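Local coordinates for hypothetical protein PA0115 (Pseudomonas aeruginosa, PDB 1XEB) that probably works as an N-acetyltransferase of the GNAT superfamily, moving an acyl group from acyl-CoA to an amine, at residues V113-A119 with I142-R148; V46-L52 with Y63-D68. One frame throughout, in Å; residues are numbered along the deposited sequence.

Contact 1: residues V113-A119 with I142-R148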
loop_
_atom_site.group_PDB
_atom_site.type_symbol
_atom_site.label_atom_id
_atom_site.label_comp_id
_atom_site.label_asym_id
_atom_site.label_seq_id
_atom_site.Cartn_x
_atom_site.Cartn_y
_atom_site.Cartn_z
ATOM N N VAL A 113 0.571 11.853 -5.255
ATOM C CA VAL A 113 0.761 10.491 -4.774
ATOM C C VAL A 113 1.615 9.646 -5.724
ATOM O O VAL A 113 1.427 9.675 -6.950
ATOM C CB VAL A 113 -0.617 9.792 -4.566
ATOM C CG1 VAL A 113 -0.406 8.386 -4.028
ATOM C CG2 VAL A 113 -1.468 10.595 -3.579
ATOM N N TYR A 114 2.545 8.882 -5.155
ATOM C CA TYR A 114 3.425 8.047 -5.961
ATOM C C TYR A 114 3.383 6.580 -5.553
ATOM O O TYR A 114 3.272 6.248 -4.377
ATOM C CB TYR A 114 4.871 8.584 -5.900
ATOM C CG TYR A 114 5.890 7.729 -6.627
ATOM C CD1 TYR A 114 6.399 6.563 -6.049
ATOM C CD2 TYR A 114 6.293 8.045 -7.913
ATOM C CE1 TYR A 114 7.281 5.733 -6.744
ATOM C CE2 TYR A 114 7.169 7.227 -8.618
ATOM C CZ TYR A 114 7.660 6.069 -8.033
ATOM O OH TYR A 114 8.510 5.232 -8.749
ATOM N N LEU A 115 3.461 5.702 -6.547
ATOM C CA LEU A 115 3.473 4.274 -6.278
ATOM C C LEU A 115 4.304 3.583 -7.330
ATOM O O LEU A 115 4.509 4.109 -8.432
ATOM C CB LEU A 115 2.045 3.689 -6.245
ATOM C CG LEU A 115 1.128 3.742 -7.484
ATOM C CD1 LEU A 115 1.599 2.797 -8.559
ATOM C CD2 LEU A 115 -0.276 3.339 -7.068
ATOM N N SER A 116 4.801 2.412 -6.952
ATOM C CA SER A 116 5.612 1.570 -7.807
ATOM C C SER A 116 4.665 0.461 -8.216
ATOM O O SER A 116 4.352 -0.431 -7.421
ATOM C CB SER A 116 6.778 1.003 -7.010
ATOM O OG SER A 116 7.455 0.012 -7.746
ATOM N N ALA A 117 4.201 0.536 -9.459
ATOM C CA ALA A 117 3.241 -0.421 -10.005
ATOM C C ALA A 117 3.871 -1.510 -10.849
ATOM O O ALA A 117 4.876 -1.284 -11.514
ATOM C CB ALA A 117 2.208 0.324 -10.842
ATOM N N GLN A 118 3.274 -2.695 -10.833
ATOM C CA GLN A 118 3.796 -3.758 -11.664
ATOM C C GLN A 118 3.622 -3.310 -13.121
ATOM O O GLN A 118 2.566 -2.823 -13.523
ATOM C CB GLN A 118 3.056 -5.069 -11.408
ATOM C CG GLN A 118 3.112 -5.534 -9.968
ATOM C CD GLN A 118 3.031 -7.053 -9.835
ATOM O OE1 GLN A 118 2.375 -7.729 -10.643
ATOM N NE2 GLN A 118 3.693 -7.596 -8.805
ATOM N N ALA A 119 4.683 -3.452 -13.898
ATOM C CA ALA A 119 4.690 -3.058 -15.295
ATOM C C ALA A 119 3.366 -3.261 -16.020
ATOM O O ALA A 119 2.895 -2.348 -16.700
ATOM C CB ALA A 119 5.795 -3.800 -16.022
ATOM N N ILE A 142 10.473 -8.913 -11.403
ATOM C CA ILE A 142 9.148 -8.598 -11.926
ATOM C C ILE A 142 9.189 -7.156 -12.409
ATOM O O ILE A 142 9.551 -6.252 -11.660
ATOM C CB ILE A 142 8.061 -8.674 -10.851
ATOM C CG1 ILE A 142 7.917 -10.103 -10.318
ATOM C CG2 ILE A 142 6.744 -8.188 -11.446
ATOM C CD1 ILE A 142 7.075 -11.018 -11.206
ATOM N N PRO A 143 8.813 -6.918 -13.670
ATOM C CA PRO A 143 8.848 -5.532 -14.148
ATOM C C PRO A 143 7.847 -4.597 -13.475
ATOM O O PRO A 143 6.661 -4.899 -13.370
ATOM C CB PRO A 143 8.630 -5.672 -15.655
ATOM C CG PRO A 143 7.944 -6.999 -15.801
ATOM C CD PRO A 143 8.619 -7.863 -14.781
ATOM N N HIS A 144 8.362 -3.459 -13.013
ATOM C CA HIS A 144 7.587 -2.432 -12.330
ATOM C C HIS A 144 7.842 -1.106 -13.015
ATOM O O HIS A 144 8.758 -0.975 -13.814
ATOM C CB HIS A 144 8.016 -2.303 -10.870
ATOM C CG HIS A 144 7.413 -3.328 -9.967
ATOM N ND1 HIS A 144 7.634 -4.677 -10.122
ATOM C CD2 HIS A 144 6.611 -3.198 -8.881
ATOM C CE1 HIS A 144 6.997 -5.335 -9.168
ATOM N NE2 HIS A 144 6.370 -4.459 -8.400
ATOM N N ILE A 145 7.041 -0.112 -12.672
ATOM C CA ILE A 145 7.172 1.193 -13.270
ATOM C C ILE A 145 6.589 2.191 -12.280
ATOM O O ILE A 145 5.513 1.988 -11.748
ATOM C CB ILE A 145 6.415 1.221 -14.632
ATOM C CG1 ILE A 145 6.588 2.563 -15.322
ATOM C CG2 ILE A 145 4.936 0.925 -14.420
ATOM C CD1 ILE A 145 6.110 2.526 -16.771
ATOM N N GLY A 146 7.323 3.258 -12.011
ATOM C CA GLY A 146 6.833 4.242 -11.075
ATOM C C GLY A 146 5.829 5.162 -11.725
ATOM O O GLY A 146 6.048 5.663 -12.826
HETATM N N MSE A 147 4.731 5.404 -11.020
HETATM C CA MSE A 147 3.669 6.257 -11.517
HETATM C C MSE A 147 3.265 7.247 -10.447
HETATM O O MSE A 147 3.285 6.923 -9.255
HETATM C CB MSE A 147 2.455 5.399 -11.898
HETATM C CG MSE A 147 2.792 4.225 -12.806
HETATM SE SE MSE A 147 1.244 3.175 -13.352
HETATM C CE MSE A 147 0.557 4.413 -14.679
ATOM N N ARG A 148 2.910 8.461 -10.861
ATOM C CA ARG A 148 2.463 9.459 -9.903
ATOM C C ARG A 148 1.153 10.066 -10.367
ATOM O O ARG A 148 0.886 10.166 -11.561
ATOM C CB ARG A 148 3.507 10.562 -9.693
ATOM C CG ARG A 148 3.714 11.460 -10.879
ATOM C CD ARG A 148 3.339 12.886 -10.550
ATOM N NE ARG A 148 4.123 13.421 -9.447
ATOM C CZ ARG A 148 4.123 14.702 -9.088
ATOM N NH1 ARG A 148 4.862 15.109 -8.059
ATOM N NH2 ARG A 148 3.394 15.579 -9.769
HETATM O O HOH W 1 4.962 -6.078 -6.595
#
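Strands 113-118 and 142-148 form an antiparallel pair in the C-terminal part of the GNAT fold, their axes 4.4 Å apart at closest. Leu115 and Ala117 make paired backbone hydrogen bonds with Met147 and Ile145. On the face with Ser116, the t rotamer of Tyr114 lays its ring along the sheet, and the hydroxyl fills the hollow above Gly146: OH is 3.0 Å from CA, so a CB at this glycine would collide with it. On the other face, the small Ala117 makes a dip beside the selenomethionine Met147, with Ala117 CB 3.9 Å from Met147 SE. Leu115 CD1 approaches Met147 CB at 4.3 Å; Tyr125 and Phe130 cover this side. Past the strand end, Ala119 CB nestles against Pro143 CB at 3.4 Å, drawn in by Ala119 N donating to Pro143 O (2.5 Å). The flat His144 ring receives Gln118 CA over its face in a CH-pi contact, 4.0 Å from the centroid. A water joins both side-chain tips, 3.0 Å from Gln118 NE2 and 2.8 Å from His144 NE2.

Contact 2: residues V46-L52 with Y63-D68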
loop_
_atom_site.group_PDB
_atom_site.type_symbol
_atom_site.label_atom_id
_atom_site.label_comp_id
_atom_site.label_asym_id
_atom_site.label_seq_id
_atom_site.Cartn_x
_atom_site.Cartn_y
_atom_site.Cartn_z
ATOM N N VAL A 46 8.202 5.162 11.295
ATOM C CA VAL A 46 8.946 6.419 11.252
ATOM C C VAL A 46 8.086 7.540 10.704
ATOM O O VAL A 46 7.090 7.277 10.030
ATOM C CB VAL A 46 10.200 6.309 10.360
ATOM C CG1 VAL A 46 11.207 5.345 10.990
ATOM C CG2 VAL A 46 9.785 5.855 8.946
ATOM N N GLY A 47 8.497 8.780 10.985
ATOM C CA GLY A 47 7.777 9.957 10.531
ATOM C C GLY A 47 6.279 9.836 10.737
ATOM O O GLY A 47 5.813 9.604 11.860
ATOM N N ASP A 48 5.520 9.993 9.657
ATOM C CA ASP A 48 4.076 9.890 9.741
ATOM C C ASP A 48 3.514 8.741 8.893
ATOM O O ASP A 48 2.385 8.808 8.396
ATOM C CB ASP A 48 3.414 11.217 9.342
ATOM C CG ASP A 48 3.625 12.321 10.385
ATOM O OD1 ASP A 48 3.390 12.077 11.594
ATOM O OD2 ASP A 48 4.013 13.438 9.986
ATOM N N THR A 49 4.286 7.680 8.727
ATOM C CA THR A 49 3.777 6.567 7.955
ATOM C C THR A 49 2.412 6.121 8.498
ATOM O O THR A 49 2.256 5.877 9.707
ATOM C CB THR A 49 4.709 5.378 8.021
ATOM O OG1 THR A 49 5.976 5.734 7.476
ATOM C CG2 THR A 49 4.133 4.228 7.243
ATOM N N HIS A 50 1.416 6.026 7.622
ATOM C CA HIS A 50 0.111 5.562 8.075
ATOM C C HIS A 50 -0.144 4.139 7.605
ATOM O O HIS A 50 0.547 3.637 6.716
ATOM C CB HIS A 50 -1.009 6.499 7.602
ATOM C CG HIS A 50 -1.206 7.686 8.492
ATOM N ND1 HIS A 50 -0.230 8.634 8.690
ATOM C CD2 HIS A 50 -2.250 8.056 9.273
ATOM C CE1 HIS A 50 -0.660 9.537 9.555
ATOM N NE2 HIS A 50 -1.883 9.207 9.924
ATOM N N HIS A 51 -1.125 3.489 8.226
ATOM C CA HIS A 51 -1.472 2.123 7.878
ATOM C C HIS A 51 -2.989 1.970 7.714
ATOM O O HIS A 51 -3.756 2.117 8.676
ATOM C CB HIS A 51 -0.938 1.175 8.957
ATOM C CG HIS A 51 0.543 1.284 9.167
ATOM N ND1 HIS A 51 1.451 0.460 8.532
ATOM C CD2 HIS A 51 1.277 2.167 9.889
ATOM C CE1 HIS A 51 2.678 0.837 8.850
ATOM N NE2 HIS A 51 2.599 1.871 9.671
ATOM N N LEU A 52 -3.413 1.687 6.483
ATOM C CA LEU A 52 -4.819 1.504 6.176
ATOM C C LEU A 52 -5.134 0.024 6.307
ATOM O O LEU A 52 -4.474 -0.819 5.706
ATOM C CB LEU A 52 -5.125 1.980 4.755
ATOM C CG LEU A 52 -6.589 1.808 4.353
ATOM C CD1 LEU A 52 -7.437 2.795 5.135
ATOM C CD2 LEU A 52 -6.752 2.017 2.859
ATOM N N TYR A 63 -4.828 -4.452 3.250
ATOM C CA TYR A 63 -3.917 -3.480 3.818
ATOM C C TYR A 63 -3.147 -2.704 2.763
ATOM O O TYR A 63 -2.963 -3.163 1.638
ATOM C CB TYR A 63 -2.911 -4.213 4.707
ATOM C CG TYR A 63 -1.740 -3.374 5.161
ATOM C CD1 TYR A 63 -1.795 -2.653 6.351
ATOM C CD2 TYR A 63 -0.592 -3.280 4.386
ATOM C CE1 TYR A 63 -0.726 -1.858 6.758
ATOM C CE2 TYR A 63 0.475 -2.484 4.778
ATOM C CZ TYR A 63 0.408 -1.776 5.967
ATOM O OH TYR A 63 1.481 -1.009 6.376
ATOM N N LEU A 64 -2.735 -1.503 3.136
ATOM C CA LEU A 64 -1.881 -0.684 2.298
ATOM C C LEU A 64 -1.204 0.340 3.217
ATOM O O LEU A 64 -1.756 0.762 4.246
ATOM C CB LEU A 64 -2.639 -0.016 1.136
ATOM C CG LEU A 64 -3.455 1.269 1.250
ATOM C CD1 LEU A 64 -2.573 2.457 1.654
ATOM C CD2 LEU A 64 -4.098 1.523 -0.106
ATOM N N ARG A 65 0.013 0.705 2.847
ATOM C CA ARG A 65 0.805 1.640 3.618
ATOM C C ARG A 65 0.996 2.983 2.910
ATOM O O ARG A 65 1.179 3.048 1.687
ATOM C CB ARG A 65 2.172 1.015 3.908
ATOM C CG ARG A 65 3.116 1.911 4.679
ATOM C CD ARG A 65 4.430 1.206 4.954
ATOM N NE ARG A 65 5.201 0.956 3.737
ATOM C CZ ARG A 65 6.399 0.378 3.729
ATOM N NH1 ARG A 65 6.954 -0.012 4.877
ATOM N NH2 ARG A 65 7.044 0.191 2.580
ATOM N N LEU A 66 0.955 4.046 3.706
ATOM C CA LEU A 66 1.151 5.396 3.222
ATOM C C LEU A 66 2.410 6.015 3.863
ATOM O O LEU A 66 2.486 6.164 5.083
ATOM C CB LEU A 66 -0.090 6.242 3.548
ATOM C CG LEU A 66 -1.343 5.770 2.804
ATOM C CD1 LEU A 66 -2.589 5.951 3.649
ATOM C CD2 LEU A 66 -1.462 6.524 1.521
ATOM N N LEU A 67 3.399 6.363 3.043
ATOM C CA LEU A 67 4.617 7.002 3.551
ATOM C C LEU A 67 4.457 8.526 3.406
ATOM O O LEU A 67 4.022 9.001 2.350
ATOM C CB LEU A 67 5.833 6.514 2.759
ATOM C CG LEU A 67 6.321 5.071 2.959
ATOM C CD1 LEU A 67 5.157 4.127 2.931
ATOM C CD2 LEU A 67 7.324 4.699 1.871
ATOM N N ASP A 68 4.795 9.288 4.449
ATOM C CA ASP A 68 4.649 10.748 4.403
ATOM C C ASP A 68 5.604 11.440 3.437
ATOM O O ASP A 68 6.730 10.987 3.210
ATOM C CB ASP A 68 4.786 11.385 5.800
ATOM C CG ASP A 68 6.202 11.350 6.340
ATOM O OD1 ASP A 68 6.464 10.503 7.217
ATOM O OD2 ASP A 68 7.052 12.165 5.902
#
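Asp68, with chi1 at p, brings OD1 to Asp48 N (2.7 Å) inside the type II' turn Val46-Thr49, while its OD2 takes a bond from Arg71 N. Gly47, with phi 45° and psi -124°, suits this turn, and a CB there would run into Asp68 OD1. Thr49, at m, rests CG2 on Arg65 CG (3.6 Å), and its OG1 bonds Leu43 O. The m rotamer of His50 swings the ring back along its own segment, where ND1 donates to Asp48 O (2.6 Å). From here the segments form a beta hairpin within the central sheet of the GNAT fold, His50-Leu66 and Leu52-Leu64 being hydrogen-bonded pairs. Leu52 (t, p) and Leu64 (p, p) touch at CD2 and CG respectively, 3.7 Å apart, on the face covered by helix 92-108. On the face toward helix 15-32, Tyr63 at t and His51 at m reach each other rim to rim: His51 ND1 and Tyr63 OH share a 2.6 Å hydrogen bond. Arg65 stays extended through chi2, then turns to p at chi3, and its NH1 forms a salt bridge with Asp41.

Overall arrangement
Contact 2 closes before contact 1 opens along the chain, and both belong to one mixed sheet, with centres about 17 Å apart and nearest atoms about 6 Å apart. Strand 76-83 lies between them, antiparallel to 59-67 of contact 2 and parallel to 113-118 of contact 1. Helix 92-108 connects those two parallel strands as a beta-alpha-beta crossover and also packs on the hairpin of contact 2. Both contacts are antiparallel pairs, contact 2 in the N-terminal part of the sheet and contact 1 in the C-terminal part. In GNAT enzymes the corresponding parallel strands splay apart to receive acyl-CoA, so contact 1 probably supplies one wall of such a cleft through 113-118, whereas contact 2 lies behind 76-83.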